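Local coordinates for protein dimethyl-sulfide monooxygenase (Hyphomicrobium sulfonivorans, PDB 6AK1) that oxidises dimethyl sulfide with NADH and molecular oxygen to methanethiol and formaldehyde, using FMN as cofactor, as the first step of dimethyl sulfide degradation, at residues 246-249 and 253-256; 380-385 and 392-397; 264-267 and 271-274; 8-11 and 17-20. All blocks are in the same frame, centred on the assembly; numbering follows the deposited sequence.

Contact 1 (246-249 and 253-256)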
ATOM      1  N   ILE A 246      -2.654   8.056   2.282  1.00 26.84           N
ATOM      2  CA  ILE A 246      -3.732   8.816   2.894  1.00 24.45           C
ATOM      3  C   ILE A 246      -4.888   8.983   1.917  1.00 24.99           C
ATOM      4  O   ILE A 246      -4.741   8.901   0.696  1.00 25.46           O
ATOM      5  CB  ILE A 246      -3.272  10.197   3.400  1.00 25.81           C
ATOM      6  CG1 ILE A 246      -2.796  11.074   2.236  1.00 26.33           C
ATOM      7  CG2 ILE A 246      -2.204  10.055   4.468  1.00 23.63           C
ATOM      8  CD1 ILE A 246      -2.658  12.532   2.616  1.00 23.16           C
ATOM      9  N   LEU A 247      -6.056   9.237   2.490  1.00 26.52           N
ATOM     10  CA  LEU A 247      -7.268   9.543   1.744  1.00 31.66           C
ATOM     11  C   LEU A 247      -7.655  10.979   2.080  1.00 30.15           C
ATOM     12  O   LEU A 247      -8.040  11.266   3.216  1.00 30.61           O
ATOM     13  CB  LEU A 247      -8.376   8.560   2.107  1.00 34.49           C
ATOM     14  CG  LEU A 247      -9.709   8.754   1.404  1.00 39.53           C
ATOM     15  CD1 LEU A 247      -9.488   8.729  -0.096  1.00 36.31           C
ATOM     16  CD2 LEU A 247     -10.688   7.662   1.837  1.00 38.59           C
ATOM     17  N   THR A 248      -7.521  11.891   1.117  1.00 30.71           N
ATOM     18  CA  THR A 248      -7.911  13.280   1.334  1.00 31.08           C
ATOM     19  C   THR A 248      -8.720  13.795   0.150  1.00 31.65           C
ATOM     20  O   THR A 248      -8.415  13.485  -1.007  1.00 27.42           O
ATOM     21  CB  THR A 248      -6.688  14.184   1.580  1.00 33.09           C
ATOM     22  OG1 THR A 248      -7.111  15.556   1.610  1.00 31.85           O
ATOM     23  CG2 THR A 248      -5.627  13.987   0.505  1.00 27.28           C
ATOM     24  N   THR A 249      -9.755  14.590   0.449  1.00 28.43           N
ATOM     25  CA  THR A 249     -10.740  14.979  -0.549  1.00 28.82           C
ATOM     26  C   THR A 249     -10.604  16.418  -1.007  1.00 27.16           C
ATOM     27  O   THR A 249     -11.321  16.826  -1.921  1.00 31.68           O
ATOM     28  CB  THR A 249     -12.167  14.730  -0.029  1.00 34.85           C
ATOM     29  OG1 THR A 249     -12.372  15.401   1.222  1.00 31.69           O
ATOM     30  CG2 THR A 249     -12.405  13.241   0.166  1.00 35.80           C
ATOM     31  N   GLN A 253      -8.059  20.336   3.114  1.00 30.47           N
ATOM     32  CA  GLN A 253      -7.949  19.267   4.103  1.00 28.96           C
ATOM     33  C   GLN A 253      -6.571  18.606   4.081  1.00 28.95           C
ATOM     34  O   GLN A 253      -6.078  18.167   5.127  1.00 29.23           O
ATOM     35  CB  GLN A 253      -9.038  18.225   3.859  1.00 28.43           C
ATOM     36  CG  GLN A 253      -9.011  17.070   4.834  1.00 29.28           C
ATOM     37  CD  GLN A 253      -9.861  15.904   4.367  1.00 36.02           C
ATOM     38  OE1 GLN A 253      -9.598  15.305   3.327  1.00 34.14           O
ATOM     39  NE2 GLN A 253     -10.897  15.592   5.126  1.00 35.66           N
ATOM     40  N   ALA A 254      -5.932  18.534   2.909  1.00 27.98           N
ATOM     41  CA  ALA A 254      -4.624  17.890   2.839  1.00 29.87           C
ATOM     42  C   ALA A 254      -3.565  18.686   3.582  1.00 30.03           C
ATOM     43  O   ALA A 254      -2.656  18.094   4.177  1.00 33.31           O
ATOM     44  CB  ALA A 254      -4.200  17.682   1.382  1.00 28.58           C
ATOM     45  N   ARG A 255      -3.655  20.021   3.550  1.00 32.13           N
ATOM     46  CA  ARG A 255      -2.691  20.847   4.278  1.00 30.81           C
ATOM     47  C   ARG A 255      -2.616  20.437   5.747  1.00 31.17           C
ATOM     48  O   ARG A 255      -1.521  20.311   6.315  1.00 28.63           O
ATOM     49  CB  ARG A 255      -3.061  22.331   4.127  1.00 27.21           C
ATOM     50  CG  ARG A 255      -2.863  22.850   2.683  1.00 33.15           C
ATOM     51  CD  ARG A 255      -3.311  24.322   2.407  1.00 31.97           C
ATOM     52  NE  ARG A 255      -2.604  25.336   3.202  1.00 38.32           N
ATOM     53  CZ  ARG A 255      -1.377  25.815   2.952  1.00 42.19           C
ATOM     54  NH1 ARG A 255      -0.644  25.395   1.912  1.00 31.44           N
ATOM     55  NH2 ARG A 255      -0.862  26.731   3.770  1.00 41.07           N
ATOM     56  N   GLN A 256      -3.775  20.175   6.365  1.00 30.46           N
ATOM     57  CA  GLN A 256      -3.812  19.819   7.782  1.00 30.37           C
ATOM     58  C   GLN A 256      -3.394  18.371   8.007  1.00 29.20           C
ATOM     59  O   GLN A 256      -2.632  18.084   8.938  1.00 31.61           O
ATOM     60  CB  GLN A 256      -5.214  20.061   8.359  1.00 27.52           C
ATOM     61  CG  GLN A 256      -5.235  20.089   9.889  1.00 26.99           C
ATOM     62  CD  GLN A 256      -4.326  21.179  10.436  1.00 37.13           C
ATOM     63  OE1 GLN A 256      -4.589  22.383  10.241  1.00 35.92           O
ATOM     64  NE2 GLN A 256      -3.232  20.772  11.092  1.00 29.87           N
TER

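Contact 2 (380-385 and 392-397)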
ATOM      1  N   ASP A 380      -1.268  21.054 -13.387  1.00 27.69           N
ATOM      2  CA  ASP A 380      -1.450  22.150 -12.442  1.00 29.49           C
ATOM      3  C   ASP A 380      -1.970  21.629 -11.106  1.00 29.31           C
ATOM      4  O   ASP A 380      -1.449  21.988 -10.047  1.00 28.20           O
ATOM      5  CB  ASP A 380      -2.414  23.208 -12.996  1.00 26.99           C
ATOM      6  CG  ASP A 380      -1.803  24.078 -14.090  1.00 31.45           C
ATOM      7  OD1 ASP A 380      -0.574  24.022 -14.323  1.00 34.62           O
ATOM      8  OD2 ASP A 380      -2.574  24.842 -14.722  1.00 33.71           O
ATOM      9  N   GLU A 381      -3.014  20.788 -11.135  1.00 27.10           N
ATOM     10  CA  GLU A 381      -3.607  20.331  -9.879  1.00 28.24           C
ATOM     11  C   GLU A 381      -2.676  19.371  -9.140  1.00 26.53           C
ATOM     12  O   GLU A 381      -2.603  19.402  -7.907  1.00 25.08           O
ATOM     13  CB  GLU A 381      -4.982  19.689 -10.123  1.00 30.23           C
ATOM     14  CG  GLU A 381      -5.932  19.843  -8.913  1.00 41.34           C
ATOM     15  CD  GLU A 381      -7.147  18.903  -8.915  1.00 44.22           C
ATOM     16  OE1 GLU A 381      -7.051  17.771  -8.364  1.00 37.71           O
ATOM     17  OE2 GLU A 381      -8.209  19.311  -9.441  1.00 44.27           O
ATOM     18  N   LEU A 382      -1.937  18.528  -9.874  1.00 24.21           N
ATOM     19  CA  LEU A 382      -0.973  17.638  -9.228  1.00 29.04           C
ATOM     20  C   LEU A 382       0.075  18.432  -8.454  1.00 29.46           C
ATOM     21  O   LEU A 382       0.461  18.050  -7.340  1.00 25.05           O
ATOM     22  CB  LEU A 382      -0.290  16.735 -10.265  1.00 26.91           C
ATOM     23  CG  LEU A 382      -1.125  15.711 -11.037  1.00 25.50           C
ATOM     24  CD1 LEU A 382      -0.223  14.878 -11.960  1.00 24.83           C
ATOM     25  CD2 LEU A 382      -1.878  14.805 -10.080  1.00 20.45           C
ATOM     26  N   GLU A 383       0.555  19.536  -9.037  1.00 28.77           N
ATOM     27  CA  GLU A 383       1.493  20.406  -8.330  1.00 31.03           C
ATOM     28  C   GLU A 383       0.837  21.110  -7.152  1.00 29.02           C
ATOM     29  O   GLU A 383       1.515  21.420  -6.168  1.00 29.54           O
ATOM     30  CB  GLU A 383       2.086  21.440  -9.284  1.00 31.34           C
ATOM     31  CG  GLU A 383       3.019  20.825 -10.310  1.00 29.48           C
ATOM     32  CD  GLU A 383       3.916  21.864 -10.956  1.00 35.09           C
ATOM     33  OE1 GLU A 383       5.044  22.066 -10.457  1.00 32.77           O
ATOM     34  OE2 GLU A 383       3.487  22.491 -11.953  1.00 32.96           O
ATOM     35  N   ARG A 384      -0.454  21.347  -7.235  1.00 27.06           N
ATOM     36  CA  ARG A 384      -1.171  21.971  -6.157  1.00 32.27           C
ATOM     37  C   ARG A 384      -1.281  21.019  -4.960  1.00 32.96           C
ATOM     38  O   ARG A 384      -1.050  21.430  -3.868  1.00 28.99           O
ATOM     39  CB  ARG A 384      -2.543  22.455  -6.596  1.00 32.36           C
ATOM     40  CG  ARG A 384      -2.911  23.846  -6.194  1.00 38.11           C
ATOM     41  CD  ARG A 384      -4.390  24.093  -6.355  1.00 38.80           C
ATOM     42  NE  ARG A 384      -4.986  24.606  -5.146  1.00 40.12           N
ATOM     43  CZ  ARG A 384      -6.235  24.418  -4.775  1.00 41.65           C
ATOM     44  NH1 ARG A 384      -7.054  23.714  -5.512  1.00 39.13           N
ATOM     45  NH2 ARG A 384      -6.655  24.932  -3.660  1.00 41.18           N
ATOM     46  N   TRP A 385      -1.630  19.755  -5.189  1.00 28.15           N
ATOM     47  CA  TRP A 385      -1.688  18.769  -4.111  1.00 27.80           C
ATOM     48  C   TRP A 385      -0.323  18.577  -3.463  1.00 23.39           C
ATOM     49  O   TRP A 385      -0.228  18.383  -2.250  1.00 26.50           O
ATOM     50  CB  TRP A 385      -2.188  17.421  -4.627  1.00 25.88           C
ATOM     51  CG  TRP A 385      -3.636  17.318  -5.015  1.00 24.61           C
ATOM     52  CD1 TRP A 385      -4.132  17.278  -6.283  1.00 21.83           C
ATOM     53  CD2 TRP A 385      -4.762  17.161  -4.139  1.00 23.92           C
ATOM     54  NE1 TRP A 385      -5.493  17.124  -6.256  1.00 25.08           N
ATOM     55  CE2 TRP A 385      -5.910  17.068  -4.950  1.00 25.76           C
ATOM     56  CE3 TRP A 385      -4.914  17.121  -2.747  1.00 24.90           C
ATOM     57  CZ2 TRP A 385      -7.192  16.922  -4.421  1.00 23.77           C
ATOM     58  CZ3 TRP A 385      -6.184  16.967  -2.222  1.00 22.51           C
ATOM     59  CH2 TRP A 385      -7.309  16.863  -3.060  1.00 26.37           C
ATOM     60  N   ASP A 392       3.717  13.984  -0.855  1.00 23.88           N
ATOM     61  CA  ASP A 392       4.920  13.686  -1.631  1.00 27.63           C
ATOM     62  C   ASP A 392       4.635  13.064  -2.993  1.00 21.90           C
ATOM     63  O   ASP A 392       5.521  13.060  -3.849  1.00 22.15           O
ATOM     64  CB  ASP A 392       5.844  12.762  -0.834  1.00 24.03           C
ATOM     65  CG  ASP A 392       6.396  13.436   0.422  1.00 30.60           C
ATOM     66  OD1 ASP A 392       7.373  14.207   0.296  1.00 36.32           O
ATOM     67  OD2 ASP A 392       5.858  13.210   1.528  1.00 28.53           O
ATOM     68  N   GLY A 393       3.426  12.568  -3.227  1.00 21.80           N
ATOM     69  CA  GLY A 393       3.111  11.980  -4.513  1.00 21.52           C
ATOM     70  C   GLY A 393       1.776  11.262  -4.462  1.00 25.36           C
ATOM     71  O   GLY A 393       0.941  11.533  -3.590  1.00 20.69           O
ATOM     72  N   PHE A 394       1.605  10.308  -5.380  1.00 21.80           N
ATOM     73  CA  PHE A 394       0.272   9.804  -5.652  1.00 22.06           C
ATOM     74  C   PHE A 394       0.254   8.290  -5.779  1.00 25.70           C
ATOM     75  O   PHE A 394       1.177   7.684  -6.334  1.00 21.19           O
ATOM     76  CB  PHE A 394      -0.290  10.453  -6.931  1.00 22.82           C
ATOM     77  CG  PHE A 394      -0.240  11.957  -6.901  1.00 24.03           C
ATOM     78  CD1 PHE A 394      -1.261  12.683  -6.308  1.00 21.74           C
ATOM     79  CD2 PHE A 394       0.853  12.637  -7.422  1.00 20.76           C
ATOM     80  CE1 PHE A 394      -1.211  14.073  -6.263  1.00 24.48           C
ATOM     81  CE2 PHE A 394       0.911  14.015  -7.373  1.00 23.31           C
ATOM     82  CZ  PHE A 394      -0.123  14.734  -6.795  1.00 21.29           C
ATOM     83  N   ASN A 395      -0.818   7.698  -5.242  1.00 23.16           N
ATOM     84  CA  ASN A 395      -1.234   6.334  -5.553  1.00 21.47           C
ATOM     85  C   ASN A 395      -2.348   6.462  -6.577  1.00 20.60           C
ATOM     86  O   ASN A 395      -3.507   6.715  -6.223  1.00 19.76           O
ATOM     87  CB  ASN A 395      -1.703   5.587  -4.308  1.00 24.48           C
ATOM     88  CG  ASN A 395      -0.577   4.840  -3.623  1.00 32.54           C
ATOM     89  OD1 ASN A 395       0.598   5.040  -3.947  1.00 30.67           O
ATOM     90  ND2 ASN A 395      -0.923   3.995  -2.655  1.00 31.76           N
ATOM     91  N   LEU A 396      -1.980   6.302  -7.844  1.00 21.03           N
ATOM     92  CA  LEU A 396      -2.861   6.513  -8.987  1.00 19.26           C
ATOM     93  C   LEU A 396      -3.748   5.291  -9.191  1.00 19.86           C
ATOM     94  O   LEU A 396      -3.283   4.239  -9.647  1.00 23.06           O
ATOM     95  CB  LEU A 396      -2.015   6.805 -10.223  1.00 23.11           C
ATOM     96  CG  LEU A 396      -1.159   8.058 -10.000  1.00 19.89           C
ATOM     97  CD1 LEU A 396      -0.086   8.219 -11.030  1.00 18.86           C
ATOM     98  CD2 LEU A 396      -2.059   9.289  -9.978  1.00 22.79           C
ATOM     99  N   ALA A 397      -5.020   5.422  -8.836  1.00 21.86           N
ATOM    100  CA  ALA A 397      -5.997   4.368  -9.043  1.00 22.12           C
ATOM    101  C   ALA A 397      -6.498   4.392 -10.483  1.00 24.98           C
ATOM    102  O   ALA A 397      -6.380   5.392 -11.196  1.00 20.63           O
ATOM    103  CB  ALA A 397      -7.174   4.531  -8.079  1.00 24.45           C
TER

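Contact 3 (264-267 and 271-274)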
ATOM      1  N   GLN A 264       3.462  14.418  14.025  1.00 31.58           N
ATOM      2  CA  GLN A 264       3.517  13.127  14.701  1.00 31.59           C
ATOM      3  C   GLN A 264       4.836  12.402  14.428  1.00 33.18           C
ATOM      4  O   GLN A 264       5.344  11.690  15.304  1.00 30.91           O
ATOM      5  CB  GLN A 264       2.307  12.279  14.284  1.00 31.87           C
ATOM      6  CG  GLN A 264       1.001  12.678  15.003  1.00 30.43           C
ATOM      7  CD  GLN A 264      -0.273  12.527  14.153  1.00 37.11           C
ATOM      8  OE1 GLN A 264      -0.310  11.777  13.179  1.00 40.29           O
ATOM      9  NE2 GLN A 264      -1.323  13.261  14.528  1.00 39.48           N
ATOM     10  N   ALA A 265       5.424  12.586  13.241  1.00 29.59           N
ATOM     11  CA  ALA A 265       6.711  11.950  12.971  1.00 29.97           C
ATOM     12  C   ALA A 265       7.781  12.494  13.906  1.00 35.15           C
ATOM     13  O   ALA A 265       8.528  11.730  14.530  1.00 32.35           O
ATOM     14  CB  ALA A 265       7.118  12.155  11.511  1.00 25.14           C
ATOM     15  N   GLU A 266       7.847  13.822  14.029  1.00 33.68           N
ATOM     16  CA  GLU A 266       8.786  14.447  14.956  1.00 36.38           C
ATOM     17  C   GLU A 266       8.507  14.038  16.401  1.00 34.80           C
ATOM     18  O   GLU A 266       9.443  13.811  17.178  1.00 33.12           O
ATOM     19  CB  GLU A 266       8.722  15.963  14.806  1.00 36.97           C
ATOM     20  CG  GLU A 266       9.451  16.471  13.591  1.00 34.06           C
ATOM     21  CD  GLU A 266       9.638  17.969  13.632  1.00 49.04           C
ATOM     22  OE1 GLU A 266       8.622  18.694  13.745  1.00 45.14           O
ATOM     23  OE2 GLU A 266      10.807  18.416  13.577  1.00 54.89           O
ATOM     24  N   ALA A 267       7.227  13.948  16.779  1.00 31.20           N
ATOM     25  CA  ALA A 267       6.887  13.491  18.123  1.00 31.91           C
ATOM     26  C   ALA A 267       7.451  12.101  18.406  1.00 40.74           C
ATOM     27  O   ALA A 267       7.755  11.778  19.562  1.00 34.45           O
ATOM     28  CB  ALA A 267       5.370  13.495  18.308  1.00 32.40           C
ATOM     29  N   SER A 271      12.322  12.741  11.539  1.00 34.20           N
ATOM     30  CA  SER A 271      12.259  14.000  10.807  1.00 32.29           C
ATOM     31  C   SER A 271      10.908  14.168  10.120  1.00 35.90           C
ATOM     32  O   SER A 271      10.192  13.200   9.855  1.00 34.51           O
ATOM     33  CB  SER A 271      13.359  14.076   9.750  1.00 27.49           C
ATOM     34  OG  SER A 271      14.622  13.899  10.334  1.00 36.31           O
ATOM     35  N   ARG A 272      10.586  15.424   9.792  1.00 33.60           N
ATOM     36  CA  ARG A 272       9.361  15.695   9.050  1.00 36.49           C
ATOM     37  C   ARG A 272       9.391  15.060   7.663  1.00 37.18           C
ATOM     38  O   ARG A 272       8.334  14.715   7.118  1.00 33.27           O
ATOM     39  CB  ARG A 272       9.134  17.204   8.954  1.00 33.84           C
ATOM     40  CG  ARG A 272       9.107  17.886  10.309  1.00 37.47           C
ATOM     41  CD  ARG A 272       8.733  19.365  10.201  1.00 41.73           C
ATOM     42  NE  ARG A 272       7.343  19.570   9.800  1.00 37.60           N
ATOM     43  CZ  ARG A 272       6.306  19.468  10.628  1.00 35.50           C
ATOM     44  NH1 ARG A 272       6.496  19.154  11.904  1.00 37.43           N
ATOM     45  NH2 ARG A 272       5.076  19.670  10.184  1.00 31.53           N
ATOM     46  N   ASP A 273      10.577  14.885   7.079  1.00 29.36           N
ATOM     47  CA  ASP A 273      10.705  14.272   5.765  1.00 35.62           C
ATOM     48  C   ASP A 273      11.026  12.778   5.829  1.00 34.98           C
ATOM     49  O   ASP A 273      11.386  12.187   4.810  1.00 37.09           O
ATOM     50  CB  ASP A 273      11.762  15.015   4.937  1.00 38.73           C
ATOM     51  CG  ASP A 273      13.163  14.913   5.525  1.00 44.44           C
ATOM     52  OD1 ASP A 273      13.292  14.590   6.725  1.00 48.23           O
ATOM     53  OD2 ASP A 273      14.143  15.161   4.784  1.00 55.97           O
ATOM     54  N   SER A 274      10.901  12.156   7.001  1.00 35.37           N
ATOM     55  CA  SER A 274      11.150  10.726   7.143  1.00 31.96           C
ATOM     56  C   SER A 274      10.025   9.880   6.567  1.00 31.48           C
ATOM     57  O   SER A 274      10.245   8.705   6.249  1.00 28.61           O
ATOM     58  CB  SER A 274      11.337  10.365   8.620  1.00 29.59           C
ATOM     59  OG  SER A 274      12.546  10.910   9.131  1.00 37.29           O
TER

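Contact 4 (8-11 and 17-20)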
ATOM      1  N   ASN A   8       3.141   6.405  -8.116  1.00 24.98           N
ATOM      2  CA  ASN A   8       2.839   5.007  -7.846  1.00 23.46           C
ATOM      3  C   ASN A   8       1.579   4.602  -8.600  1.00 25.76           C
ATOM      4  O   ASN A   8       0.625   5.388  -8.698  1.00 21.52           O
ATOM      5  CB  ASN A   8       2.594   4.743  -6.347  1.00 22.63           C
ATOM      6  CG  ASN A   8       3.825   4.934  -5.486  1.00 24.90           C
ATOM      7  OD1 ASN A   8       4.961   4.946  -5.960  1.00 25.27           O
ATOM      8  ND2 ASN A   8       3.595   5.052  -4.189  1.00 34.98           N
ATOM      9  N   ALA A   9       1.560   3.363  -9.094  1.00 17.83           N
ATOM     10  CA  ALA A   9       0.326   2.775  -9.592  1.00 23.35           C
ATOM     11  C   ALA A   9      -0.341   1.992  -8.468  1.00 22.09           C
ATOM     12  O   ALA A   9       0.291   1.157  -7.818  1.00 22.69           O
ATOM     13  CB  ALA A   9       0.575   1.866 -10.800  1.00 21.51           C
ATOM     14  N   PHE A  10      -1.610   2.281  -8.239  1.00 20.29           N
ATOM     15  CA  PHE A  10      -2.432   1.596  -7.256  1.00 21.39           C
ATOM     16  C   PHE A  10      -3.234   0.527  -7.992  1.00 22.74           C
ATOM     17  O   PHE A  10      -3.935   0.830  -8.973  1.00 23.25           O
ATOM     18  CB  PHE A  10      -3.329   2.622  -6.557  1.00 20.69           C
ATOM     19  CG  PHE A  10      -4.013   2.135  -5.311  1.00 22.90           C
ATOM     20  CD1 PHE A  10      -3.334   1.390  -4.355  1.00 23.64           C
ATOM     21  CD2 PHE A  10      -5.338   2.483  -5.068  1.00 23.02           C
ATOM     22  CE1 PHE A  10      -3.982   0.961  -3.197  1.00 26.77           C
ATOM     23  CE2 PHE A  10      -5.992   2.069  -3.904  1.00 26.43           C
ATOM     24  CZ  PHE A  10      -5.315   1.301  -2.973  1.00 22.80           C
ATOM     25  N   ASP A  11      -3.111  -0.721  -7.545  1.00 19.23           N
ATOM     26  CA  ASP A  11      -3.804  -1.846  -8.164  1.00 21.32           C
ATOM     27  C   ASP A  11      -4.163  -2.844  -7.061  1.00 20.37           C
ATOM     28  O   ASP A  11      -3.877  -2.628  -5.884  1.00 19.91           O
ATOM     29  CB  ASP A  11      -2.939  -2.477  -9.272  1.00 18.68           C
ATOM     30  CG  ASP A  11      -3.769  -3.119 -10.400  1.00 17.69           C
ATOM     31  OD1 ASP A  11      -4.828  -3.724 -10.152  1.00 21.34           O
ATOM     32  OD2 ASP A  11      -3.346  -3.050 -11.560  1.00 19.30           O
ATOM     33  N   HIS A  17     -11.650  -2.450  -8.310  1.00 19.42           N
ATOM     34  CA  HIS A  17     -10.866  -2.049  -7.151  1.00 21.37           C
ATOM     35  C   HIS A  17     -11.436  -0.780  -6.532  1.00 19.95           C
ATOM     36  O   HIS A  17     -12.057  -0.819  -5.468  1.00 22.91           O
ATOM     37  CB  HIS A  17      -9.401  -1.837  -7.561  1.00 18.76           C
ATOM     38  CG  HIS A  17      -8.487  -1.505  -6.426  1.00 17.45           C
ATOM     39  ND1 HIS A  17      -7.252  -0.917  -6.616  1.00 17.91           N
ATOM     40  CD2 HIS A  17      -8.616  -1.690  -5.088  1.00 20.73           C
ATOM     41  CE1 HIS A  17      -6.663  -0.748  -5.442  1.00 19.04           C
ATOM     42  NE2 HIS A  17      -7.471  -1.204  -4.498  1.00 21.44           N
ATOM     43  N   GLN A  18     -11.199   0.350  -7.184  1.00 21.75           N
ATOM     44  CA  GLN A  18     -11.733   1.637  -6.763  1.00 25.97           C
ATOM     45  C   GLN A  18     -12.879   2.129  -7.645  1.00 26.27           C
ATOM     46  O   GLN A  18     -13.481   3.161  -7.323  1.00 26.12           O
ATOM     47  CB  GLN A  18     -10.616   2.686  -6.732  1.00 21.76           C
ATOM     48  CG  GLN A  18      -9.460   2.348  -5.799  1.00 24.51           C
ATOM     49  CD  GLN A  18      -9.858   2.362  -4.314  1.00 28.98           C
ATOM     50  OE1 GLN A  18      -9.717   1.360  -3.609  1.00 30.05           O
ATOM     51  NE2 GLN A  18     -10.340   3.501  -3.841  1.00 23.97           N
ATOM     52  N   SER A  19     -13.216   1.415  -8.729  1.00 21.78           N
ATOM     53  CA  SER A  19     -14.258   1.828  -9.666  1.00 24.72           C
ATOM     54  C   SER A  19     -15.203   0.669  -9.952  1.00 28.07           C
ATOM     55  O   SER A  19     -14.775  -0.486 -10.039  1.00 30.45           O
ATOM     56  CB  SER A  19     -13.664   2.321 -10.990  1.00 25.98           C
ATOM     57  OG  SER A  19     -12.980   3.554 -10.816  1.00 27.66           O
ATOM     58  N   ALA A  20     -16.487   0.985 -10.138  1.00 23.98           N
ATOM     59  CA  ALA A  20     -17.525  -0.021 -10.334  1.00 26.98           C
ATOM     60  C   ALA A  20     -18.008  -0.008 -11.778  1.00 24.62           C
ATOM     61  O   ALA A  20     -18.239   1.062 -12.340  1.00 29.05           O
ATOM     62  CB  ALA A  20     -18.700   0.222  -9.382  1.00 23.06           C
TER
HETATM   63  O   HOH W   1      -6.560   1.016  -8.323  1.00 18.36           O

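Contact 1 (246-249 and 253-256)
In the beta-alpha turn of the TIM barrel that carries strand 243-246 into helix 251-267, Gln253 of the first helical turn reaches back to Thr248 and Thr249. The hydrogen bonds between the two segments converge on one atom, the amide oxygen of Gln253. Thr248 OG1 donates to Gln253 OE1 over 3.0 Å, lying in the carbonyl plane and meeting a lone pair. Thr249 N gives OE1 of the same glutamine a second 3.0 Å bond, nearly straight at the hydrogen (164°) but tilted from that plane. The Thr248 hydroxyl faces the helix because OG1 stands opposite its own backbone N (chi1 172°), and the methyl CG2 of Thr248 then lies 4.1 Å from Ala254 CB. The hydroxyl of Thr249 makes at most a weak approach to the amide; its main partner is Ser343. Two firm donors thus limit rotation of the Gln253 amide. A leucine here would remove the acceptor and would probably leave the Thr249 N-H and the Thr248 hydroxyl without their shared mate. Ile246, at the end of strand 243-246, touches Ile277 and Met279 of strand 276-284 and Ile257 and Ile261 of helix 251-267, while Thr248 touches both Met279 and Ile257.

Contact 2 (380-385 and 392-397)
Leu382 and Phe394 both carry CG opposite the carbonyl carbon (chi1 -65° and -53°), which swings the leucine branch over the phenyl ring and sends that ring out from its strand to the helix. The pair belongs to the alpha-beta unit of the TIM barrel in which helix 375-388 leads into strand 393-397. Leu382 CD2 lies over one face of Phe394, offset toward the rim, in a CH-pi contact 3.9 Å from the ring centroid and 19° off the ring normal. The same ring is met in its plane by a backbone oxygen, Leu382 O lying 3.4 Å from Phe394 CZ. Trp385 adds its CB at the phenyl edge, 3.9 Å from CE1 of Phe394, so residues one helical turn apart, Leu382 and Trp385, hold the ring over a face and at its rim. Met279 of strand 276-284 touches both Phe394 and Trp385, and helix 403-418 reaches Leu382 through Phe408, Ile412 and Leu416. The indole of Trp385 is itself tethered within the helix: its NE1 donates to Glu381 OE1 over 2.7 Å, arriving on the anti side of the carboxylate and somewhat out of its plane.

Contact 3 (264-267 and 271-274)
Glu266, near the end of helix 251-267, and Arg272, in the loop that follows, cross obliquely and are joined by a salt bridge. Arg272 NH1 donates to Glu266 OE1 over 2.8 Å with an angle of 149° at the hydrogen. The oxygen lies almost in the guanidinium plane, at its edge, but the nitrogen comes to the carboxylate from above, the two planes standing 79° apart. A bend in the arginine at chi3 (69°) turns the guanidinium back to the helix, while its methylene CG lies 3.4 Å from Glu266 CD. Arg272 NH1 has a second acceptor in Asn263 OD1, one helical turn before Glu266. A methionine in place of Arg272 would remove the guanidinium and would probably leave the Glu266 carboxylate without this counter-charge. Within the loop, Ser274 N donates to Ser271 O over 3.1 Å, closing a type I beta turn, and Ser271 N donates in return to Ser274 OG over 3.0 Å. That hydroxyl also bonds to Glu444, and the carbonyl oxygen of Arg272 takes a bond from Arg262. One residue before Glu266, Ala265 CB lies 3.6 Å from Ser271 O. The arrangement is an alpha-beta connection of the TIM barrel, a beta turn joining helix 251-267 to strand 276-284, far from the annotated FMN residues.

Contact 4 (8-11 and 17-20)
The extended strand 8-11 and the irregular segment 17-20 come nearest at Asp11 and His17, 7.1 Å apart at their CA atoms, with no direct hydrogen bond between the two segments. Aromatic packing and one water join them instead. His17 presents the CE1 corner of its imidazole over one face of Phe10, offset toward the rim, with CE1 only 3.3 Å from Phe10 CE2. The rings are neither stacked nor perpendicular: their planes stand at 48° and their centroids 4.5 Å apart. Each CG lies opposite its backbone N (chi1 -167° in Phe10, -176° in His17), which extends the two side chains toward each other, so that they cross at about a right angle. Next to CE1, the imidazole nitrogen ND1 of His17 is 2.7 Å from a water that donates to Phe10 O, also over 2.7 Å. Gln18 CG lies over the centre of the His17 ring, and the bend at chi2 beyond it brings OE1 to 3.8 Å from Phe10 CE2. Asp11 turns its CB away from segment 17-20, and its OD2 is hydrogen-bonded to Tyr38. Phe10 sits inside the barrel, edge-to-face with Phe245 and against Phe55, and touches Ala57 of strand 53-57, Leu280 of strand 276-284 and Asn395 and Ala397 of strand 393-397; Gln18 packs on Leu280 and Ala397 as well.

All four contacts belong to one TIM barrel. Contacts 2 and 4 meet in its sheet, where strands 393-397 and 6-12 run side by side: Leu396 N lies 2.9 Å from Asn8 O, a probable hydrogen bond. Contacts 1 and 2 touch through Trp385, whose CH2 is 3.9 Å from Thr249 C. Helix 251-267 serves contact 1 near its start and contact 3 near its end, with centres about 17 Å apart. Contact 4 is closest to the probable FMN site: the side chain of Phe10 is about 7 Å from that of Thr104, and that of His17 about 8 Å from that of Asp58, both inferred FMN ligands.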